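Long-range contact in Tautomerase_3 domain-containing protein (Corynebacterium halotolerans YIM 70093 = DSM 44683, PDB 7M58), which belongs to the cis-3-chloroacrylic acid dehalogenase family of the tautomerase superfamily and probably acts as a hydrolytic dehalogenase or tautomerase: residues P59-G72 with L95-G109. Sequence-based numbering, arbitrary orientation.
Sequences PEGHVWIHADIRSG and LPPEHVWVYVNEIPG. With SO4 (sulfate ion), chain D.
Trp64 and Tyr103 meet edge to face where strands 63-70 and 100-107, joined by a parallel ladder of backbone hydrogen bonds, run side by side in the beta-alpha-beta unit formed with helix 75-92 of a tautomerase-superfamily fold. The indole of Trp64, its CG anti to the backbone N (chi1 180°), reaches past its own partner Trp101 to Tyr103, two residues further along the neighbouring strand; Trp64 NE1 lies over the centre of the Tyr103 ring, 3.5 Å from Tyr103 CG, with the planes nearly perpendicular at 86°. Two residues earlier His62 repeats the device: its CE1 sits over the centre of the Trp101 ring, 3.6 Å from Trp101 CE2, while its ND1 makes a weak, straight hydrogen bond to His99 ND1 at 3.3 Å. His62 NE2 bonds Gln40 of the second subunit, so both ring nitrogens have a partner; Trp101 and Tyr103 also face that subunit, as expected of a trimer. The face with Val63, Ile65, Ala67 and Ile69 is mostly aliphatic: Ile65 lies alongside Val102, and Ile69 CD1 packs on Val104 CG1, with helix 75-92 covering Val100 and Val102. Farther along, Asp68 OD1 lies in the plane of the Asn105 amide, which also bonds Asn105 of the third subunit, and Asn105 ND2 meets OD1 at 3.3 Å nearly along the carboxylate C-O axis.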
# COMPACT_ATOMS: atom_id res chain seq x y z
N PRO A 59 6.08 -14.94 14.10
CA PRO A 59 5.54 -15.00 15.45
C PRO A 59 4.26 -14.19 15.52
O PRO A 59 4.07 -13.22 14.77
CB PRO A 59 6.64 -14.37 16.31
CG PRO A 59 7.37 -13.46 15.38
CD PRO A 59 7.33 -14.16 14.04
N GLU A 60 3.38 -14.57 16.45
CA GLU A 60 2.10 -13.88 16.58
C GLU A 60 2.33 -12.39 16.87
O GLU A 60 1.64 -11.53 16.31
CB GLU A 60 1.27 -14.57 17.68
CG GLU A 60 -0.24 -14.38 17.57
CD GLU A 60 -0.82 -13.44 18.62
OE1 GLU A 60 -0.11 -13.18 19.63
OE2 GLU A 60 -1.98 -13.00 18.45
N GLY A 61 3.30 -12.08 17.73
CA GLY A 61 3.62 -10.72 18.09
C GLY A 61 4.47 -10.00 17.07
O GLY A 61 5.63 -9.66 17.35
N HIS A 62 3.93 -9.78 15.88
CA HIS A 62 4.62 -9.07 14.81
C HIS A 62 3.66 -8.05 14.22
O HIS A 62 2.50 -8.37 13.92
CB HIS A 62 5.13 -10.02 13.73
CG HIS A 62 5.89 -9.33 12.66
ND1 HIS A 62 7.23 -9.03 12.77
CD2 HIS A 62 5.51 -8.85 11.45
CE1 HIS A 62 7.64 -8.40 11.69
NE2 HIS A 62 6.61 -8.28 10.86
N VAL A 63 4.15 -6.82 14.03
CA VAL A 63 3.35 -5.73 13.52
C VAL A 63 4.13 -5.03 12.42
O VAL A 63 5.33 -4.77 12.56
CB VAL A 63 2.99 -4.73 14.64
CG1 VAL A 63 2.32 -3.49 14.06
CG2 VAL A 63 2.11 -5.38 15.67
N TRP A 64 3.45 -4.71 11.32
CA TRP A 64 4.04 -3.93 10.24
C TRP A 64 3.24 -2.64 10.11
O TRP A 64 2.01 -2.67 10.04
CB TRP A 64 4.03 -4.68 8.91
CG TRP A 64 4.63 -3.89 7.75
CD1 TRP A 64 5.88 -3.31 7.70
CD2 TRP A 64 4.02 -3.62 6.48
NE1 TRP A 64 6.08 -2.70 6.48
CE2 TRP A 64 4.95 -2.87 5.72
CE3 TRP A 64 2.78 -3.93 5.92
CZ2 TRP A 64 4.67 -2.43 4.42
CZ3 TRP A 64 2.51 -3.50 4.64
CH2 TRP A 64 3.45 -2.75 3.90
N ILE A 65 3.95 -1.51 10.12
CA ILE A 65 3.34 -0.18 10.03
C ILE A 65 3.77 0.40 8.69
O ILE A 65 4.97 0.58 8.45
CB ILE A 65 3.82 0.73 11.17
CG1 ILE A 65 3.66 0.06 12.54
CG2 ILE A 65 3.06 2.04 11.16
CD1 ILE A 65 2.35 0.27 13.16
N HIS A 66 2.80 0.72 7.83
CA HIS A 66 3.06 1.42 6.57
C HIS A 66 2.46 2.81 6.64
O HIS A 66 1.25 2.96 6.80
CB HIS A 66 2.48 0.70 5.36
CG HIS A 66 2.77 1.41 4.07
ND1 HIS A 66 3.84 1.10 3.26
CD2 HIS A 66 2.16 2.47 3.49
CE1 HIS A 66 3.86 1.91 2.22
NE2 HIS A 66 2.85 2.75 2.34
N ALA A 67 3.29 3.83 6.45
CA ALA A 67 2.87 5.21 6.58
C ALA A 67 3.01 5.92 5.25
O ALA A 67 4.09 5.89 4.65
CB ALA A 67 3.70 5.91 7.65
N ASP A 68 1.96 6.60 4.79
CA ASP A 68 2.07 7.47 3.63
C ASP A 68 2.11 8.91 4.14
O ASP A 68 1.16 9.38 4.77
CB ASP A 68 0.90 7.27 2.65
CG ASP A 68 0.95 5.91 1.88
OD1 ASP A 68 1.80 5.73 0.99
OD2 ASP A 68 0.08 5.04 2.14
N ILE A 69 3.23 9.59 3.90
CA ILE A 69 3.45 10.96 4.35
C ILE A 69 3.85 11.81 3.14
O ILE A 69 4.29 11.31 2.10
CB ILE A 69 4.51 11.08 5.45
CG1 ILE A 69 5.91 10.88 4.85
CG2 ILE A 69 4.22 10.12 6.61
CD1 ILE A 69 7.00 11.32 5.78
N ARG A 70 3.69 13.12 3.29
CA ARG A 70 4.08 14.04 2.23
C ARG A 70 5.59 14.11 2.07
O ARG A 70 6.35 14.06 3.05
CB ARG A 70 3.53 15.43 2.54
CG ARG A 70 2.14 15.62 2.06
CD ARG A 70 1.50 16.87 2.59
NE ARG A 70 1.48 16.87 4.05
CZ ARG A 70 1.28 17.96 4.79
NH1 ARG A 70 1.06 19.13 4.21
NH2 ARG A 70 1.31 17.87 6.11
N SER A 71 6.04 14.20 0.82
CA SER A 71 7.45 14.48 0.59
C SER A 71 7.76 15.95 0.90
O SER A 71 6.86 16.79 0.99
CB SER A 71 7.84 14.11 -0.84
OG SER A 71 6.77 14.38 -1.73
N GLY A 72 9.04 16.23 1.13
CA GLY A 72 9.51 17.57 1.45
C GLY A 72 9.94 17.77 2.89
O GLY A 72 10.34 18.88 3.25
N LEU A 95 5.59 -5.33 23.09
CA LEU A 95 6.32 -6.08 22.08
C LEU A 95 7.79 -5.67 22.11
O LEU A 95 8.12 -4.57 22.55
CB LEU A 95 5.74 -5.80 20.69
CG LEU A 95 4.44 -6.49 20.34
CD1 LEU A 95 4.05 -6.13 18.91
CD2 LEU A 95 4.60 -7.99 20.55
N PRO A 96 8.69 -6.51 21.61
CA PRO A 96 10.06 -6.06 21.40
C PRO A 96 10.14 -5.18 20.18
O PRO A 96 9.45 -5.44 19.18
CB PRO A 96 10.84 -7.37 21.20
CG PRO A 96 9.82 -8.47 21.18
CD PRO A 96 8.48 -7.86 21.06
N PRO A 97 10.94 -4.11 20.20
CA PRO A 97 11.04 -3.26 19.01
C PRO A 97 11.46 -4.02 17.76
O PRO A 97 11.13 -3.60 16.64
CB PRO A 97 12.09 -2.21 19.41
CG PRO A 97 12.88 -2.86 20.52
CD PRO A 97 11.89 -3.71 21.26
N GLU A 98 12.15 -5.16 17.91
CA GLU A 98 12.51 -5.99 16.76
C GLU A 98 11.29 -6.52 16.01
O GLU A 98 11.46 -7.04 14.91
CB GLU A 98 13.42 -7.15 17.21
CG GLU A 98 14.80 -6.66 17.63
CD GLU A 98 14.82 -5.97 19.00
OE1 GLU A 98 15.70 -5.11 19.20
OE2 GLU A 98 13.89 -6.20 19.82
N HIS A 99 10.08 -6.40 16.56
CA HIS A 99 8.92 -6.92 15.85
C HIS A 99 7.88 -5.83 15.57
O HIS A 99 6.72 -6.15 15.26
CB HIS A 99 8.30 -8.08 16.63
CG HIS A 99 9.01 -9.38 16.43
ND1 HIS A 99 9.34 -9.86 15.18
CD2 HIS A 99 9.42 -10.32 17.31
CE1 HIS A 99 9.95 -11.02 15.30
NE2 HIS A 99 10.00 -11.33 16.58
N VAL A 100 8.26 -4.56 15.61
CA VAL A 100 7.46 -3.48 15.04
C VAL A 100 8.25 -2.94 13.86
O VAL A 100 9.22 -2.21 14.04
CB VAL A 100 7.13 -2.37 16.05
CG1 VAL A 100 6.27 -1.30 15.38
CG2 VAL A 100 6.44 -2.93 17.30
N TRP A 101 7.84 -3.31 12.65
CA TRP A 101 8.50 -2.89 11.43
C TRP A 101 7.75 -1.71 10.81
O TRP A 101 6.53 -1.80 10.61
CB TRP A 101 8.55 -4.04 10.43
CG TRP A 101 9.45 -5.12 10.83
CD1 TRP A 101 9.95 -5.35 12.08
CD2 TRP A 101 10.00 -6.13 9.98
NE1 TRP A 101 10.78 -6.45 12.06
CE2 TRP A 101 10.81 -6.95 10.78
CE3 TRP A 101 9.86 -6.42 8.62
CZ2 TRP A 101 11.49 -8.03 10.27
CZ3 TRP A 101 10.53 -7.49 8.12
CH2 TRP A 101 11.35 -8.28 8.93
N VAL A 102 8.47 -0.65 10.47
CA VAL A 102 7.86 0.59 9.99
C VAL A 102 8.47 0.97 8.64
O VAL A 102 9.70 1.00 8.49
CB VAL A 102 8.04 1.74 11.00
CG1 VAL A 102 7.13 2.91 10.65
CG2 VAL A 102 7.78 1.26 12.42
N TYR A 103 7.61 1.26 7.65
CA TYR A 103 8.00 1.77 6.35
C TYR A 103 7.36 3.13 6.11
O TYR A 103 6.17 3.32 6.37
CB TYR A 103 7.55 0.87 5.21
CG TYR A 103 8.26 -0.43 5.03
CD1 TYR A 103 9.08 -0.95 6.01
CD2 TYR A 103 8.05 -1.17 3.89
CE1 TYR A 103 9.70 -2.15 5.84
CE2 TYR A 103 8.65 -2.37 3.70
CZ TYR A 103 9.49 -2.86 4.67
OH TYR A 103 10.10 -4.08 4.46
N VAL A 104 8.12 4.05 5.56
CA VAL A 104 7.61 5.38 5.23
C VAL A 104 7.69 5.58 3.72
O VAL A 104 8.79 5.61 3.15
CB VAL A 104 8.36 6.48 5.99
CG1 VAL A 104 8.14 7.84 5.35
CG2 VAL A 104 7.89 6.49 7.42
N ASN A 105 6.55 5.71 3.05
CA ASN A 105 6.49 6.08 1.65
C ASN A 105 6.12 7.54 1.59
O ASN A 105 5.22 7.98 2.32
CB ASN A 105 5.48 5.23 0.86
CG ASN A 105 5.45 5.55 -0.65
OD1 ASN A 105 6.49 5.54 -1.31
ND2 ASN A 105 4.27 5.84 -1.18
N GLU A 106 6.79 8.30 0.75
CA GLU A 106 6.64 9.75 0.70
C GLU A 106 5.91 10.13 -0.56
O GLU A 106 6.26 9.69 -1.65
CB GLU A 106 7.99 10.45 0.71
CG GLU A 106 8.66 10.44 2.01
CD GLU A 106 10.03 11.05 1.90
OE1 GLU A 106 10.12 12.30 1.81
OE2 GLU A 106 11.01 10.26 1.87
N ILE A 107 4.86 10.93 -0.43
CA ILE A 107 4.21 11.20 -1.69
C ILE A 107 3.97 12.71 -1.73
O ILE A 107 3.81 13.32 -0.66
CB ILE A 107 2.99 10.29 -1.85
CG1 ILE A 107 3.05 9.95 -3.34
CG2 ILE A 107 1.66 11.02 -1.69
CD1 ILE A 107 2.28 8.90 -3.69
N PRO A 108 4.07 13.38 -2.87
CA PRO A 108 3.82 14.83 -2.89
C PRO A 108 2.42 15.17 -2.38
O PRO A 108 1.47 14.40 -2.52
CB PRO A 108 3.98 15.20 -4.37
CG PRO A 108 4.07 13.89 -5.11
CD PRO A 108 4.58 12.90 -4.16
N GLY A 109 2.33 16.34 -1.74
CA GLY A 109 1.05 16.79 -1.19
C GLY A 109 -0.03 16.95 -2.24
O GLY A 109 -1.19 16.62 -2.00
S SO4 D . 2.29 14.46 6.34
O1 SO4 D . 3.62 14.75 5.66
O2 SO4 D . 2.19 12.99 6.64
O3 SO4 D . 1.12 14.87 5.46
O4 SO4 D . 2.20 15.09 7.70
O HOH W 1 4.58 17.27 -0.40